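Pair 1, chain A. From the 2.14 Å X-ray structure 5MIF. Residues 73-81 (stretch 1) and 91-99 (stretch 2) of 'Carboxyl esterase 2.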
# COMPACT_ATOMS: atom_id res chain seq x y z
N THR A 73 -16.07 -3.52 16.81
CA THR A 73 -16.49 -4.63 15.95
C THR A 73 -16.64 -5.88 16.79
O THR A 73 -15.72 -6.30 17.48
CB THR A 73 -15.48 -4.89 14.81
OG1 THR A 73 -15.32 -3.70 14.03
CG2 THR A 73 -15.97 -6.01 13.91
N GLU A 74 -17.83 -6.47 16.74
CA GLU A 74 -18.09 -7.71 17.45
C GLU A 74 -18.05 -8.91 16.54
O GLU A 74 -18.32 -8.81 15.34
CB GLU A 74 -19.45 -7.66 18.15
CG GLU A 74 -19.59 -6.59 19.23
CD GLU A 74 -21.01 -6.48 19.77
OE1 GLU A 74 -21.87 -7.27 19.33
OE2 GLU A 74 -21.25 -5.66 20.67
N PHE A 75 -17.69 -10.06 17.11
CA PHE A 75 -17.68 -11.32 16.38
C PHE A 75 -17.96 -12.48 17.33
O PHE A 75 -17.71 -12.38 18.52
CB PHE A 75 -16.34 -11.50 15.64
CG PHE A 75 -15.13 -11.24 16.49
CD1 PHE A 75 -14.60 -12.22 17.32
CD2 PHE A 75 -14.49 -10.01 16.44
CE1 PHE A 75 -13.46 -11.97 18.10
CE2 PHE A 75 -13.35 -9.75 17.20
CZ PHE A 75 -12.84 -10.74 18.04
N THR A 76 -18.47 -13.58 16.79
CA THR A 76 -18.64 -14.78 17.58
C THR A 76 -17.36 -15.61 17.56
O THR A 76 -16.55 -15.50 16.63
CB THR A 76 -19.80 -15.65 17.08
OG1 THR A 76 -19.57 -16.00 15.71
CG2 THR A 76 -21.14 -14.91 17.21
N THR A 77 -17.20 -16.45 18.58
CA THR A 77 -16.03 -17.33 18.73
C THR A 77 -16.47 -18.78 18.89
O THR A 77 -17.26 -19.09 19.79
CB THR A 77 -15.19 -16.97 19.97
OG1 THR A 77 -14.68 -15.64 19.85
CG2 THR A 77 -14.02 -17.94 20.12
N LYS A 78 -15.97 -19.66 18.04
CA LYS A 78 -16.15 -21.08 18.28
C LYS A 78 -14.77 -21.71 18.52
O LYS A 78 -13.88 -21.64 17.67
CB LYS A 78 -16.88 -21.76 17.12
CG LYS A 78 -17.18 -23.23 17.38
CD LYS A 78 -18.18 -23.81 16.39
CE LYS A 78 -18.70 -25.16 16.88
NZ LYS A 78 -19.89 -25.65 16.12
N ILE A 79 -14.60 -22.30 19.70
CA ILE A 79 -13.35 -22.93 20.09
C ILE A 79 -13.29 -24.38 19.61
O ILE A 79 -14.15 -25.20 19.95
CB ILE A 79 -13.18 -22.87 21.61
CG1 ILE A 79 -13.47 -21.45 22.10
CG2 ILE A 79 -11.78 -23.33 22.01
CD1 ILE A 79 -13.40 -21.26 23.59
N LEU A 80 -12.28 -24.68 18.80
CA LEU A 80 -12.19 -25.98 18.16
C LEU A 80 -10.94 -26.76 18.59
O LEU A 80 -9.82 -26.25 18.51
CB LEU A 80 -12.23 -25.82 16.64
CG LEU A 80 -13.51 -25.18 16.09
CD1 LEU A 80 -13.36 -24.81 14.63
CD2 LEU A 80 -14.72 -26.11 16.31
N SER A 81 -11.15 -27.99 19.03
CA SER A 81 -10.05 -28.91 19.28
C SER A 81 -10.05 -29.93 18.16
O SER A 81 -10.79 -30.91 18.22
CB SER A 81 -10.22 -29.60 20.63
OG SER A 81 -10.09 -28.66 21.68
N THR A 91 -5.49 -26.76 18.07
CA THR A 91 -6.46 -25.82 18.58
C THR A 91 -6.73 -24.75 17.52
O THR A 91 -5.80 -24.18 16.95
CB THR A 91 -5.96 -25.18 19.90
OG1 THR A 91 -5.82 -26.20 20.89
CG2 THR A 91 -6.98 -24.17 20.41
N ALA A 92 -8.00 -24.49 17.24
CA ALA A 92 -8.36 -23.44 16.29
C ALA A 92 -9.54 -22.63 16.82
O ALA A 92 -10.42 -23.16 17.50
CB ALA A 92 -8.68 -24.05 14.92
N TYR A 93 -9.53 -21.33 16.53
CA TYR A 93 -10.66 -20.49 16.86
C TYR A 93 -11.34 -20.00 15.57
O TYR A 93 -10.69 -19.39 14.73
CB TYR A 93 -10.21 -19.29 17.71
CG TYR A 93 -9.55 -19.66 19.03
CD1 TYR A 93 -8.20 -19.98 19.08
CD2 TYR A 93 -10.29 -19.74 20.20
CE1 TYR A 93 -7.59 -20.34 20.29
CE2 TYR A 93 -9.70 -20.09 21.41
CZ TYR A 93 -8.35 -20.39 21.45
OH TYR A 93 -7.77 -20.74 22.65
N LEU A 94 -12.64 -20.24 15.43
CA LEU A 94 -13.36 -19.70 14.28
C LEU A 94 -14.08 -18.42 14.70
O LEU A 94 -15.00 -18.46 15.50
CB LEU A 94 -14.36 -20.70 13.71
CG LEU A 94 -15.15 -20.25 12.46
CD1 LEU A 94 -14.21 -20.03 11.28
CD2 LEU A 94 -16.24 -21.24 12.11
N TYR A 95 -13.65 -17.29 14.15
CA TYR A 95 -14.29 -16.02 14.44
C TYR A 95 -15.18 -15.58 13.28
O TYR A 95 -14.72 -15.55 12.14
CB TYR A 95 -13.27 -14.94 14.73
CG TYR A 95 -12.29 -15.25 15.84
CD1 TYR A 95 -12.69 -15.32 17.17
CD2 TYR A 95 -10.94 -15.40 15.56
CE1 TYR A 95 -11.76 -15.57 18.19
CE2 TYR A 95 -10.01 -15.65 16.54
CZ TYR A 95 -10.42 -15.73 17.86
OH TYR A 95 -9.45 -15.97 18.81
N LYS A 96 -16.44 -15.27 13.57
CA LYS A 96 -17.40 -14.83 12.55
C LYS A 96 -18.03 -13.48 12.87
O LYS A 96 -18.43 -13.24 14.00
CB LYS A 96 -18.53 -15.85 12.38
CG LYS A 96 -18.07 -17.24 12.02
CD LYS A 96 -19.24 -18.08 11.55
CE LYS A 96 -19.94 -18.70 12.74
NZ LYS A 96 -21.19 -19.39 12.35
N PRO A 97 -18.10 -12.58 11.88
CA PRO A 97 -18.84 -11.33 12.11
C PRO A 97 -20.33 -11.59 12.42
O PRO A 97 -20.90 -12.59 12.00
CB PRO A 97 -18.69 -10.59 10.78
CG PRO A 97 -18.51 -11.69 9.77
CD PRO A 97 -17.70 -12.75 10.47
N VAL A 98 -20.95 -10.68 13.15
CA VAL A 98 -22.36 -10.78 13.50
C VAL A 98 -23.24 -10.54 12.27
O VAL A 98 -22.78 -9.98 11.28
CB VAL A 98 -22.73 -9.76 14.60
CG1 VAL A 98 -21.83 -9.94 15.79
CG2 VAL A 98 -22.58 -8.35 14.07
N SER A 99 -24.50 -10.98 12.31
CA SER A 99 -25.41 -10.80 11.18
C SER A 99 -26.02 -9.39 11.10
O SER A 99 -25.75 -8.52 11.93
CB SER A 99 -26.54 -11.82 11.26
OG SER A 99 -26.02 -13.13 11.37
O HOH W 1 -17.91 -18.29 15.51
O HOH W 2 -7.95 -27.68 22.25

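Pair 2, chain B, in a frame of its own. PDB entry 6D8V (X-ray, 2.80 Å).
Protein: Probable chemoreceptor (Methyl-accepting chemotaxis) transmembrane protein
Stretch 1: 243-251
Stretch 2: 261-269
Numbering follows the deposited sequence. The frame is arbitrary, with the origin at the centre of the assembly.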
# COMPACT_ATOMS: atom_id res chain seq x y z
N GLU B 243 -5.15 22.61 -22.41
CA GLU B 243 -6.56 22.32 -22.20
C GLU B 243 -6.68 22.47 -20.73
O GLU B 243 -5.87 21.91 -20.01
CB GLU B 243 -6.89 20.90 -22.60
N PRO B 244 -7.72 23.28 -20.29
CA PRO B 244 -7.80 23.37 -18.84
C PRO B 244 -8.93 22.51 -18.40
O PRO B 244 -9.76 22.12 -19.19
CB PRO B 244 -8.06 24.84 -18.60
CG PRO B 244 -8.56 25.40 -19.88
CD PRO B 244 -8.80 24.25 -20.79
N PHE B 245 -8.91 22.15 -17.15
CA PHE B 245 -9.81 21.14 -16.67
C PHE B 245 -10.12 21.34 -15.24
O PHE B 245 -9.60 22.24 -14.60
CB PHE B 245 -9.26 19.75 -16.89
CG PHE B 245 -7.91 19.54 -16.30
CD1 PHE B 245 -7.05 18.68 -16.89
CD2 PHE B 245 -7.53 20.16 -15.16
CE1 PHE B 245 -5.82 18.48 -16.36
CE2 PHE B 245 -6.32 19.95 -14.61
CZ PHE B 245 -5.46 19.13 -15.21
N ASP B 246 -10.99 20.49 -14.76
CA ASP B 246 -11.38 20.52 -13.36
C ASP B 246 -10.80 19.31 -12.64
O ASP B 246 -10.68 18.22 -13.21
CB ASP B 246 -12.91 20.51 -13.22
CG ASP B 246 -13.57 21.72 -13.85
OD1 ASP B 246 -13.24 22.86 -13.45
OD2 ASP B 246 -14.41 21.53 -14.74
N ARG B 247 -10.45 19.50 -11.37
CA ARG B 247 -9.93 18.42 -10.53
C ARG B 247 -10.95 18.14 -9.44
O ARG B 247 -11.21 18.99 -8.59
CB ARG B 247 -8.58 18.79 -9.92
CG ARG B 247 -7.96 17.69 -9.08
CD ARG B 247 -6.77 17.03 -9.77
NE ARG B 247 -5.56 17.85 -9.69
CZ ARG B 247 -4.52 17.73 -10.51
NH1 ARG B 247 -4.55 16.83 -11.48
NH2 ARG B 247 -3.47 18.52 -10.36
N VAL B 248 -11.55 16.95 -9.47
CA VAL B 248 -12.45 16.50 -8.42
C VAL B 248 -11.69 15.56 -7.50
O VAL B 248 -11.04 14.62 -7.97
CB VAL B 248 -13.70 15.82 -9.00
CG1 VAL B 248 -14.52 15.21 -7.89
CG2 VAL B 248 -14.54 16.81 -9.77
N VAL B 249 -11.77 15.81 -6.20
CA VAL B 249 -11.12 14.98 -5.20
C VAL B 249 -12.20 14.20 -4.46
O VAL B 249 -13.25 14.75 -4.10
CB VAL B 249 -10.27 15.82 -4.24
CG1 VAL B 249 -9.50 16.87 -5.01
CG2 VAL B 249 -11.14 16.49 -3.21
N TYR B 250 -11.95 12.91 -4.24
CA TYR B 250 -12.96 12.00 -3.70
C TYR B 250 -12.30 11.12 -2.64
O TYR B 250 -11.68 10.10 -2.95
CB TYR B 250 -13.58 11.15 -4.81
CG TYR B 250 -14.82 10.38 -4.45
CD1 TYR B 250 -16.08 10.95 -4.56
CD2 TYR B 250 -14.73 9.05 -4.03
CE1 TYR B 250 -17.22 10.24 -4.25
CE2 TYR B 250 -15.87 8.33 -3.71
CZ TYR B 250 -17.11 8.92 -3.82
OH TYR B 250 -18.25 8.19 -3.50
N PRO B 251 -12.40 11.51 -1.37
CA PRO B 251 -11.91 10.64 -0.29
C PRO B 251 -12.75 9.38 -0.18
O PRO B 251 -13.94 9.38 -0.51
CB PRO B 251 -12.04 11.51 0.96
CG PRO B 251 -13.04 12.56 0.61
CD PRO B 251 -12.88 12.81 -0.86
N TRP B 261 -8.02 7.27 1.26
CA TRP B 261 -7.31 7.78 0.10
C TRP B 261 -8.19 8.74 -0.68
O TRP B 261 -9.42 8.75 -0.54
CB TRP B 261 -6.85 6.66 -0.82
CG TRP B 261 -5.70 5.86 -0.28
CD1 TRP B 261 -5.00 6.09 0.86
CD2 TRP B 261 -5.13 4.70 -0.88
NE1 TRP B 261 -4.02 5.14 1.01
CE2 TRP B 261 -4.08 4.27 -0.04
CE3 TRP B 261 -5.40 3.97 -2.04
CZ2 TRP B 261 -3.30 3.16 -0.33
CZ3 TRP B 261 -4.63 2.86 -2.32
CH2 TRP B 261 -3.59 2.46 -1.47
N LEU B 262 -7.56 9.54 -1.54
CA LEU B 262 -8.25 10.43 -2.45
C LEU B 262 -8.16 9.87 -3.87
O LEU B 262 -7.06 9.58 -4.36
CB LEU B 262 -7.66 11.85 -2.44
CG LEU B 262 -7.81 12.67 -1.18
CD1 LEU B 262 -9.20 12.48 -0.60
CD2 LEU B 262 -6.74 12.28 -0.18
N VAL B 263 -9.30 9.72 -4.50
CA VAL B 263 -9.36 9.61 -5.95
C VAL B 263 -9.38 11.03 -6.50
O VAL B 263 -10.10 11.89 -5.99
CB VAL B 263 -10.60 8.82 -6.38
CG1 VAL B 263 -10.72 8.79 -7.89
CG2 VAL B 263 -10.54 7.40 -5.83
N LEU B 264 -8.55 11.28 -7.49
CA LEU B 264 -8.58 12.52 -8.24
C LEU B 264 -9.05 12.18 -9.64
O LEU B 264 -8.51 11.27 -10.28
CB LEU B 264 -7.21 13.20 -8.31
CG LEU B 264 -6.43 13.43 -7.03
CD1 LEU B 264 -5.14 14.15 -7.38
CD2 LEU B 264 -7.26 14.24 -6.04
N VAL B 265 -10.05 12.90 -10.11
CA VAL B 265 -10.60 12.66 -11.44
C VAL B 265 -10.53 13.99 -12.18
O VAL B 265 -11.09 14.99 -11.72
CB VAL B 265 -12.03 12.09 -11.37
CG1 VAL B 265 -12.79 12.75 -10.23
CG2 VAL B 265 -12.74 12.22 -12.70
N ASP B 266 -9.79 14.00 -13.28
CA ASP B 266 -9.54 15.21 -14.04
C ASP B 266 -10.42 15.19 -15.27
O ASP B 266 -10.38 14.24 -16.06
CB ASP B 266 -8.06 15.30 -14.42
CG ASP B 266 -7.16 15.64 -13.23
OD1 ASP B 266 -7.68 15.99 -12.16
OD2 ASP B 266 -5.92 15.56 -13.37
N VAL B 267 -11.24 16.23 -15.42
CA VAL B 267 -12.17 16.34 -16.53
C VAL B 267 -11.84 17.61 -17.31
O VAL B 267 -11.87 18.71 -16.74
CB VAL B 267 -13.64 16.36 -16.06
CG1 VAL B 267 -14.58 16.24 -17.24
CG2 VAL B 267 -13.88 15.23 -15.06
N PRO B 268 -11.48 17.51 -18.58
CA PRO B 268 -11.16 18.72 -19.36
C PRO B 268 -12.41 19.43 -19.86
O PRO B 268 -13.46 18.82 -20.11
CB PRO B 268 -10.34 18.16 -20.53
CG PRO B 268 -10.83 16.76 -20.70
CD PRO B 268 -11.26 16.27 -19.34
N ARG B 269 -12.28 20.74 -19.99
CA ARG B 269 -13.34 21.61 -20.51
C ARG B 269 -13.60 21.37 -21.99
O ARG B 269 -13.73 22.32 -22.76
CB ARG B 269 -12.97 23.07 -20.28
CG ARG B 269 -12.46 23.34 -18.88
CD ARG B 269 -13.60 23.24 -17.89
NE ARG B 269 -14.03 24.56 -17.46
CZ ARG B 269 -13.67 25.12 -16.31
NH1 ARG B 269 -14.09 26.34 -15.99
NH2 ARG B 269 -12.88 24.46 -15.47

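Both pairs are two neighbouring antiparallel strands of a sheet, with their N-to-C directions at 158° in pair 1 and 154° in pair 2, and the 14 central residues superpose with an RMSD of 0.5 Å. The ladder is the same in each. T76(A), K78(A) and L80(A) form hydrogen-bonded pairs with K96(A), L94(A) and A92(A); the matching residues D246(B), V248(B) and Y250(B) pair with V267(B), V265(B) and V263(B). At the centre, K78(A) N donates to L94(A) O at 3.0 Å and L94(A) N to K78(A) O at 2.9 Å, while V248(B) N reaches V265(B) O at 3.0 Å and V265(B) N reaches V248(B) O at 2.9 Å. These bonds use only backbone atoms, so they are compatible with quite different side chains.

A proline lies near one end of both ladders, P97(A) matching P268(B). Lacking an amide hydrogen, P268(B) suits a non-hydrogen-bonded position, where its N owes no hydrogen bond to the partner strand. Opposite P268(B) lies F245(B), the match of F75(A), and both phenylalanines take chi1 p. Each ring lies near the residue two before the proline. In pair 1 this is Y95(A), whose ring lies obliquely to that of F75(A), with centroids 5.2 Å apart and planes at 71°. In pair 2 it is D266(B), whose CB lies over one face of the F245(B) ring.

The position across from this residue shows a marked change. T77(A) is short, and its OG1 lies 3.4 Å from CD1 of Y95(A), at the edge of the tyrosine ring. R247(B) is long and bends back, so that its NH1 forms a salt bridge with OD2 of D266(B) at 2.7 Å. A bulky aromatic beside a small residue is thus replaced by a short acid beside a long base.

On the other face, T76(A) and D246(B) both carry oxygen on a short side chain. Water 1 hydrogen-bonds to OG1 of T76(A) at 2.8 Å and donates to O of L94(A) at 2.9 Å, tying side chain to backbone. D246(B) instead uses charge: its OD1 forms a salt bridge with NH2 of R269(B) at 2.6 Å. The match of R269(B) is V98(A), whose CG1 simply packs 3.7 Å from O of E74(A).

Farther along, on the face of T77(A) and R247(B), a branched aliphatic packs against its cross-strand partner. I79(A) places CG2 3.9 Å from CE2 of Y93(A), and V249(B) places CG1 3.6 Å from CD2 of L264(B). At the next pair, back on the face of T76(A) and D246(B), small A92(A) faces L80(A), CB to CB 4.3 Å, whereas V263(B) faces Y250(B), CB to CB 4.1 Å. Such contacts need only the base of each side chain, so Y250(B), whose end leads away, can carry a large ring where L80(A) carries a leucine.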